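Side-chain contacts in protein archease (Thermotoga maritima, PDB 1J5U), which probably activates the tRNA-splicing ligase RtcB by promoting its guanylylation, and binds a calcium ion: residues I77-S81 with K82-P86; E38-N41 with I42-E46; P61-T65 with E66-F70. All coordinates share one frame; numbering follows the deposited sequence.

Interaction 1: I77-S81 with K82-P86; sequences ILEIS and KGWAP
Glu79 and Trp84 meet where helix 66-81 stops and the chain turns back into a strand. Trp84 N binds Glu79 O at 2.8 Å, a six-to-one bond, and Gly83 N binds Ile80 O at 2.9 Å; with the positive phi of Gly83 these make a Schellman motif. A side chain there would press on the preceding carbonyl, so glycine suits the turn. Lys82 N also reaches Glu79 O, from the face of the carbonyl plane opposite Trp84 N. The Glu79 chain bends at chi2 (-63°), which brings OE1 to 3.7 Å from Trp84 CB and obliquely to the indole, the carboxylate and ring planes 57° apart. Lys56 serves both groups, as salt-bridge partner of OE1 and cation-pi partner of the indole, which Lys102 also meets; Lys58 pairs with OE2 of this buried acid. A water links Glu79 OE2, 2.7 Å away, to Lys82 NZ; the extended Lys82 chain passes Leu78, CE lying 4.1 Å from Leu78 CG. Ser81 is short enough, at chi1 74°, to return OG to Leu78 O three residues back (2.6 Å, on a carbonyl lone pair). Branched Ile80 lays CG1 4.1 Å from Pro86 CD. Ile80 and Ala85 both rest on Ile103 of strand 95-105, which pairs with strand 84-92, while Pro86 touches Arg40 of helix 32-47.

Interaction 2: E38-N41 with I42-E46; sequences EARN and ILLEE
From Ile42 N to Glu38 O through Glu45 N to Asn41 O, four successive i to i+4 backbone bonds of 3.0 to 3.1 Å join the residues of 38-41 to those of 42-46. This is the regular alpha-helical pattern of the middle and later turns of helix 32-47, an amphipathic helix with one flank on strand 23-29 and another on helix 66-81. Leu44 points its CD1 at the aliphatic part of Arg40, 4.0 Å from CG, the two chains slanting across each other; CG of Leu44 sits 3.4 Å from Arg40 O. Ile42 and Leu43 likewise lean back over the preceding turn, Ile42 CG1 lying 3.3 Å from Glu38 O and Leu43 CG 3.4 Å from Ala39 O, since CG1 of Ile42 and CG of Leu43 are anti to the carbonyl carbon (chi1 -69° and -66°). Their apolar branches suit the buried flanks: Ile42 rests on Tyr25 and Ile27, and Leu43 on Trp76 of helix 66-81. Ala39, small enough to let that helix come close, packs on Val73. Arginine serves two purposes here, its CG packing against Leu44 CD1 while its head stays polar. A bend at chi3 of Arg40 (65°) swings its guanidinium round to the neighbouring Asn41, whose amide also gives a weak bond from ND2 to Glu38 OE1. Arg40 grips Asn41 OD1 side-on, NE at 3.2 Å and NH2 at 3.0 Å, with the oxygen close to the guanidinium plane and both nitrogens on the same face of the amide.

Interaction 3: P61-T65 with E66-F70; sequences PLEET and EDAFF
Thr65 OG1 accepts a nearly straight hydrogen bond from Ala68 N (3.0 Å, 164° at the hydrogen), and its own hydroxyl proton goes to Glu63 OE2 at 2.9 Å. A chi1 of 68° sets OG1 between the backbone N and the carbonyl carbon, able to reach both partners. Glu63, its chain extended, is met on the anti side of its carboxylate, 35° out of plane. Thr65 O then takes Phe69 N at 3.0 Å, the first i to i+4 bond of helix 66-81. Thr65 is thus the N-cap, a place suited to threonine because a short hydroxyl side chain can satisfy an amide that has no earlier turn to bind. The acids Glu66 and Asp67 would suit the positive end of the helix dipole. Ala68 tucks its methyl into the bend, with CB 3.2 Å from Glu63 O and 3.8 Å from Glu63 CB, where a small residue fits. Phe69 approaches Thr65 O through CB, but its ring leads away to Leu36 of helix 32-47 and Leu119 of strand 113-124. Glu66 folds back at chi2 so that OE1 lies 3.8 Å from Thr65 C, and its OE2 accepts from Phe121 N; Asp67 OD1 is hydrogen-bonded to Tyr116 OH.

In the fold
Along the chain, interaction 2 comes first, on helix 32-47; interaction 3 then starts helix 66-81 and interaction 1 ends it, their centres about 19 Å apart without touching. Interaction 2 is the one that touches both: its centre is about 12 Å from that of interaction 1 and about 17 Å from that of interaction 3. Leu43 meets Ile77, Leu44 meets Ala85, and Ala39 meets the ring of Phe69. The two helices therefore pack together. Helix 32-47 also touches strand 84-92 and strand 23-29, the latter in the three-stranded sheet, whose strand 127-135 runs into the calcium ligands Asp135 and Thr136. All three contacts belong to one archease family fold.

Interaction 1: I77-S81 with K82-P86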
loop_
_atom_site.group_PDB
_atom_site.type_symbol
_atom_site.label_atom_id
_atom_site.label_comp_id
_atom_site.label_asym_id
_atom_site.label_seq_id
_atom_site.Cartn_x
_atom_site.Cartn_y
_atom_site.Cartn_z
ATOM N N ILE A 77 5.845 2.786 0.376
ATOM C CA ILE A 77 6.537 2.123 1.483
ATOM C C ILE A 77 7.973 2.690 1.588
ATOM O O ILE A 77 8.494 2.868 2.680
ATOM C CB ILE A 77 6.556 0.592 1.263
ATOM C CG1 ILE A 77 5.138 0.039 1.533
ATOM C CG2 ILE A 77 7.610 -0.072 2.179
ATOM C CD1 ILE A 77 4.829 -1.329 0.895
ATOM N N LEU A 78 8.587 2.989 0.450
ATOM C CA LEU A 78 9.937 3.559 0.435
ATOM C C LEU A 78 9.832 4.938 1.076
ATOM O O LEU A 78 10.628 5.283 1.947
ATOM C CB LEU A 78 10.475 3.677 -1.001
ATOM C CG LEU A 78 11.854 4.347 -1.211
ATOM C CD1 LEU A 78 12.963 3.618 -0.402
ATOM C CD2 LEU A 78 12.193 4.324 -2.696
ATOM N N GLU A 79 8.834 5.718 0.668
ATOM C CA GLU A 79 8.649 7.043 1.247
ATOM C C GLU A 79 8.406 6.949 2.744
ATOM O O GLU A 79 8.888 7.802 3.530
ATOM C CB GLU A 79 7.476 7.778 0.572
ATOM C CG GLU A 79 7.814 8.323 -0.819
ATOM C CD GLU A 79 8.914 9.375 -0.767
ATOM O OE1 GLU A 79 8.998 10.091 0.256
ATOM O OE2 GLU A 79 9.678 9.485 -1.752
ATOM N N ILE A 80 7.639 5.937 3.158
ATOM C CA ILE A 80 7.369 5.785 4.584
ATOM C C ILE A 80 8.712 5.566 5.315
ATOM O O ILE A 80 8.930 6.131 6.385
ATOM C CB ILE A 80 6.388 4.609 4.865
ATOM C CG1 ILE A 80 4.947 5.054 4.553
ATOM C CG2 ILE A 80 6.474 4.172 6.363
ATOM C CD1 ILE A 80 3.919 3.938 4.648
ATOM N N SER A 81 9.611 4.771 4.741
ATOM C CA SER A 81 10.916 4.553 5.386
ATOM C C SER A 81 11.712 5.857 5.432
ATOM O O SER A 81 12.670 5.976 6.190
ATOM C CB SER A 81 11.738 3.463 4.665
ATOM O OG SER A 81 12.288 3.891 3.427
ATOM N N LYS A 82 11.309 6.843 4.633
ATOM C CA LYS A 82 11.999 8.130 4.617
ATOM C C LYS A 82 11.278 9.126 5.502
ATOM O O LYS A 82 11.637 10.299 5.556
ATOM C CB LYS A 82 12.086 8.682 3.185
ATOM C CG LYS A 82 12.988 7.864 2.274
ATOM C CD LYS A 82 13.067 8.448 0.874
ATOM C CE LYS A 82 14.021 7.639 0.001
ATOM N NZ LYS A 82 14.103 8.199 -1.388
ATOM N N GLY A 83 10.248 8.662 6.195
ATOM C CA GLY A 83 9.500 9.546 7.062
ATOM C C GLY A 83 8.292 10.216 6.418
ATOM O O GLY A 83 7.744 11.143 6.991
ATOM N N TRP A 84 7.847 9.740 5.257
ATOM C CA TRP A 84 6.687 10.339 4.589
ATOM C C TRP A 84 5.562 9.310 4.293
ATOM O O TRP A 84 5.806 8.289 3.677
ATOM C CB TRP A 84 7.121 10.993 3.262
ATOM C CG TRP A 84 8.090 12.156 3.416
ATOM C CD1 TRP A 84 9.448 12.108 3.367
ATOM C CD2 TRP A 84 7.746 13.517 3.684
ATOM N NE1 TRP A 84 9.982 13.360 3.590
ATOM C CE2 TRP A 84 8.956 14.244 3.788
ATOM C CE3 TRP A 84 6.531 14.194 3.848
ATOM C CZ2 TRP A 84 8.986 15.615 4.048
ATOM C CZ3 TRP A 84 6.564 15.571 4.107
ATOM C CH2 TRP A 84 7.786 16.260 4.203
ATOM N N ALA A 85 4.336 9.620 4.693
ATOM C CA ALA A 85 3.220 8.711 4.461
ATOM C C ALA A 85 2.186 9.245 3.463
ATOM O O ALA A 85 1.856 10.432 3.471
ATOM C CB ALA A 85 2.540 8.385 5.794
ATOM N N PRO A 86 1.686 8.370 2.573
ATOM C CA PRO A 86 0.680 8.802 1.593
ATOM C C PRO A 86 -0.564 9.267 2.361
ATOM O O PRO A 86 -1.017 8.606 3.292
ATOM C CB PRO A 86 0.442 7.537 0.757
ATOM C CG PRO A 86 0.704 6.406 1.774
ATOM C CD PRO A 86 1.984 6.927 2.435
HETATM O O HOH W 1 11.321 7.531 -2.485
#

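Interaction 2: E38-N41 with I42-E46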
loop_
_atom_site.group_PDB
_atom_site.type_symbol
_atom_site.label_atom_id
_atom_site.label_comp_id
_atom_site.label_asym_id
_atom_site.label_seq_id
_atom_site.Cartn_x
_atom_site.Cartn_y
_atom_site.Cartn_z
ATOM N N GLU A 38 -7.432 2.610 -0.689
ATOM C CA GLU A 38 -7.515 1.530 0.295
ATOM C C GLU A 38 -6.113 0.978 0.661
ATOM O O GLU A 38 -5.863 0.599 1.805
ATOM C CB GLU A 38 -8.438 0.427 -0.223
ATOM C CG GLU A 38 -9.938 0.798 -0.086
ATOM C CD GLU A 38 -10.303 1.192 1.339
ATOM O OE1 GLU A 38 -9.669 0.660 2.271
ATOM O OE2 GLU A 38 -11.221 2.027 1.539
ATOM N N ALA A 39 -5.194 0.936 -0.302
ATOM C CA ALA A 39 -3.819 0.478 -0.002
ATOM C C ALA A 39 -3.234 1.489 0.983
ATOM O O ALA A 39 -2.560 1.129 1.956
ATOM C CB ALA A 39 -2.959 0.426 -1.287
ATOM N N ARG A 40 -3.489 2.765 0.725
ATOM C CA ARG A 40 -3.029 3.820 1.616
ATOM C C ARG A 40 -3.615 3.601 3.030
ATOM O O ARG A 40 -2.892 3.639 4.024
ATOM C CB ARG A 40 -3.484 5.199 1.110
ATOM C CG ARG A 40 -3.259 6.326 2.146
ATOM C CD ARG A 40 -4.172 7.542 1.853
ATOM N NE ARG A 40 -5.568 7.152 2.019
ATOM C CZ ARG A 40 -6.606 7.787 1.481
ATOM N NH1 ARG A 40 -6.409 8.875 0.739
ATOM N NH2 ARG A 40 -7.836 7.299 1.634
ATOM N N ASN A 41 -4.932 3.419 3.110
ATOM C CA ASN A 41 -5.579 3.198 4.402
ATOM C C ASN A 41 -4.926 2.047 5.177
ATOM O O ASN A 41 -4.698 2.160 6.375
ATOM C CB ASN A 41 -7.084 2.915 4.212
ATOM C CG ASN A 41 -7.843 4.130 3.724
ATOM O OD1 ASN A 41 -7.342 5.252 3.803
ATOM N ND2 ASN A 41 -9.064 3.919 3.223
ATOM N N ILE A 42 -4.623 0.953 4.489
ATOM C CA ILE A 42 -3.994 -0.207 5.111
ATOM C C ILE A 42 -2.628 0.143 5.709
ATOM O O ILE A 42 -2.346 -0.194 6.869
ATOM C CB ILE A 42 -3.822 -1.375 4.084
ATOM C CG1 ILE A 42 -5.201 -1.961 3.710
ATOM C CG2 ILE A 42 -2.906 -2.472 4.675
ATOM C CD1 ILE A 42 -5.147 -3.043 2.631
ATOM N N LEU A 43 -1.788 0.827 4.921
ATOM C CA LEU A 43 -0.455 1.227 5.366
ATOM C C LEU A 43 -0.485 2.085 6.642
ATOM O O LEU A 43 0.265 1.829 7.597
ATOM C CB LEU A 43 0.290 1.984 4.226
ATOM C CG LEU A 43 0.654 1.171 2.969
ATOM C CD1 LEU A 43 1.360 2.083 1.949
ATOM C CD2 LEU A 43 1.582 -0.010 3.346
ATOM N N LEU A 44 -1.355 3.088 6.667
ATOM C CA LEU A 44 -1.492 3.988 7.822
ATOM C C LEU A 44 -2.031 3.266 9.067
ATOM O O LEU A 44 -1.545 3.462 10.188
ATOM C CB LEU A 44 -2.456 5.126 7.484
ATOM C CG LEU A 44 -2.012 6.039 6.336
ATOM C CD1 LEU A 44 -3.081 7.089 6.049
ATOM C CD2 LEU A 44 -0.705 6.692 6.724
ATOM N N GLU A 45 -3.044 2.445 8.851
ATOM C CA GLU A 45 -3.674 1.699 9.933
ATOM C C GLU A 45 -2.771 0.603 10.493
ATOM O O GLU A 45 -2.574 0.511 11.704
ATOM C CB GLU A 45 -4.986 1.094 9.424
ATOM C CG GLU A 45 -5.533 -0.062 10.257
ATOM C CD GLU A 45 -6.621 -0.821 9.509
ATOM O OE1 GLU A 45 -7.604 -0.175 9.094
ATOM O OE2 GLU A 45 -6.486 -2.053 9.333
ATOM N N GLU A 46 -2.207 -0.209 9.604
ATOM C CA GLU A 46 -1.351 -1.314 10.005
ATOM C C GLU A 46 -0.097 -0.827 10.727
ATOM O O GLU A 46 0.350 -1.430 11.720
ATOM C CB GLU A 46 -0.993 -2.137 8.758
ATOM C CG GLU A 46 -0.149 -3.360 8.987
ATOM C CD GLU A 46 -0.759 -4.312 9.988
ATOM O OE1 GLU A 46 -1.990 -4.524 9.960
ATOM O OE2 GLU A 46 0.003 -4.858 10.795
#

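Interaction 3: P61-T65 with E66-F70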
loop_
_atom_site.group_PDB
_atom_site.type_symbol
_atom_site.label_atom_id
_atom_site.label_comp_id
_atom_site.label_asym_id
_atom_site.label_seq_id
_atom_site.Cartn_x
_atom_site.Cartn_y
_atom_site.Cartn_z
ATOM N N PRO A 61 1.788 7.345 -12.441
ATOM C CA PRO A 61 0.956 7.144 -13.623
ATOM C C PRO A 61 -0.373 6.470 -13.264
ATOM O O PRO A 61 -0.419 5.531 -12.444
ATOM C CB PRO A 61 1.833 6.264 -14.512
ATOM C CG PRO A 61 2.633 5.473 -13.501
ATOM C CD PRO A 61 3.022 6.547 -12.514
ATOM N N LEU A 62 -1.454 6.955 -13.859
ATOM C CA LEU A 62 -2.756 6.368 -13.607
ATOM C C LEU A 62 -2.900 5.282 -14.670
ATOM O O LEU A 62 -3.440 5.509 -15.748
ATOM C CB LEU A 62 -3.861 7.423 -13.738
ATOM C CG LEU A 62 -5.316 6.996 -13.493
ATOM C CD1 LEU A 62 -5.437 6.208 -12.240
ATOM C CD2 LEU A 62 -6.199 8.236 -13.414
ATOM N N GLU A 63 -2.354 4.114 -14.361
ATOM C CA GLU A 63 -2.388 2.958 -15.257
ATOM C C GLU A 63 -3.067 1.845 -14.451
ATOM O O GLU A 63 -2.511 1.352 -13.475
ATOM C CB GLU A 63 -0.964 2.569 -15.606
ATOM C CG GLU A 63 -0.824 1.390 -16.521
ATOM C CD GLU A 63 0.621 0.965 -16.639
ATOM O OE1 GLU A 63 1.462 1.870 -16.854
ATOM O OE2 GLU A 63 0.911 -0.258 -16.512
ATOM N N GLU A 64 -4.262 1.447 -14.862
ATOM C CA GLU A 64 -4.995 0.442 -14.112
ATOM C C GLU A 64 -4.523 -1.002 -14.288
ATOM O O GLU A 64 -5.246 -1.867 -14.781
ATOM C CB GLU A 64 -6.487 0.635 -14.416
ATOM C CG GLU A 64 -6.898 2.063 -14.021
ATOM C CD GLU A 64 -8.027 2.664 -14.849
ATOM O OE1 GLU A 64 -7.794 3.033 -16.025
ATOM O OE2 GLU A 64 -9.150 2.784 -14.311
ATOM N N THR A 65 -3.287 -1.250 -13.858
ATOM C CA THR A 65 -2.686 -2.570 -13.951
ATOM C C THR A 65 -2.084 -2.957 -12.605
ATOM O O THR A 65 -1.757 -2.096 -11.779
ATOM C CB THR A 65 -1.540 -2.607 -14.977
ATOM O OG1 THR A 65 -0.449 -1.822 -14.477
ATOM C CG2 THR A 65 -2.003 -2.061 -16.337
ATOM N N GLU A 66 -1.909 -4.257 -12.398
ATOM C CA GLU A 66 -1.343 -4.730 -11.141
ATOM C C GLU A 66 0.092 -4.251 -11.019
ATOM O O GLU A 66 0.560 -3.944 -9.918
ATOM C CB GLU A 66 -1.426 -6.259 -11.058
ATOM C CG GLU A 66 -2.875 -6.761 -10.882
ATOM C CD GLU A 66 -3.611 -6.921 -12.209
ATOM O OE1 GLU A 66 -3.036 -6.552 -13.261
ATOM O OE2 GLU A 66 -4.760 -7.416 -12.198
ATOM N N ASP A 67 0.797 -4.171 -12.149
ATOM C CA ASP A 67 2.178 -3.704 -12.124
ATOM C C ASP A 67 2.285 -2.264 -11.632
ATOM O O ASP A 67 3.136 -1.952 -10.798
ATOM C CB ASP A 67 2.835 -3.789 -13.512
ATOM C CG ASP A 67 3.177 -5.221 -13.922
ATOM O OD1 ASP A 67 3.335 -6.082 -13.035
ATOM O OD2 ASP A 67 3.295 -5.473 -15.136
ATOM N N ALA A 68 1.438 -1.383 -12.152
ATOM C CA ALA A 68 1.491 0.019 -11.734
ATOM C C ALA A 68 1.104 0.105 -10.263
ATOM O O ALA A 68 1.677 0.895 -9.519
ATOM C CB ALA A 68 0.539 0.888 -12.578
ATOM N N PHE A 69 0.122 -0.707 -9.859
ATOM C CA PHE A 69 -0.330 -0.724 -8.470
ATOM C C PHE A 69 0.829 -1.118 -7.559
ATOM O O PHE A 69 1.105 -0.464 -6.551
ATOM C CB PHE A 69 -1.494 -1.700 -8.301
ATOM C CG PHE A 69 -2.143 -1.641 -6.927
ATOM C CD1 PHE A 69 -1.799 -2.552 -5.942
ATOM C CD2 PHE A 69 -3.143 -0.703 -6.656
ATOM C CE1 PHE A 69 -2.461 -2.552 -4.691
ATOM C CE2 PHE A 69 -3.799 -0.690 -5.430
ATOM C CZ PHE A 69 -3.458 -1.630 -4.437
ATOM N N PHE A 70 1.501 -2.198 -7.936
ATOM C CA PHE A 70 2.661 -2.721 -7.221
ATOM C C PHE A 70 3.755 -1.658 -7.103
ATOM O O PHE A 70 4.260 -1.399 -6.006
ATOM C CB PHE A 70 3.180 -3.976 -7.963
ATOM C CG PHE A 70 4.425 -4.583 -7.374
ATOM C CD1 PHE A 70 5.697 -4.083 -7.710
ATOM C CD2 PHE A 70 4.334 -5.655 -6.489
ATOM C CE1 PHE A 70 6.865 -4.649 -7.166
ATOM C CE2 PHE A 70 5.485 -6.235 -5.930
ATOM C CZ PHE A 70 6.761 -5.736 -6.265
#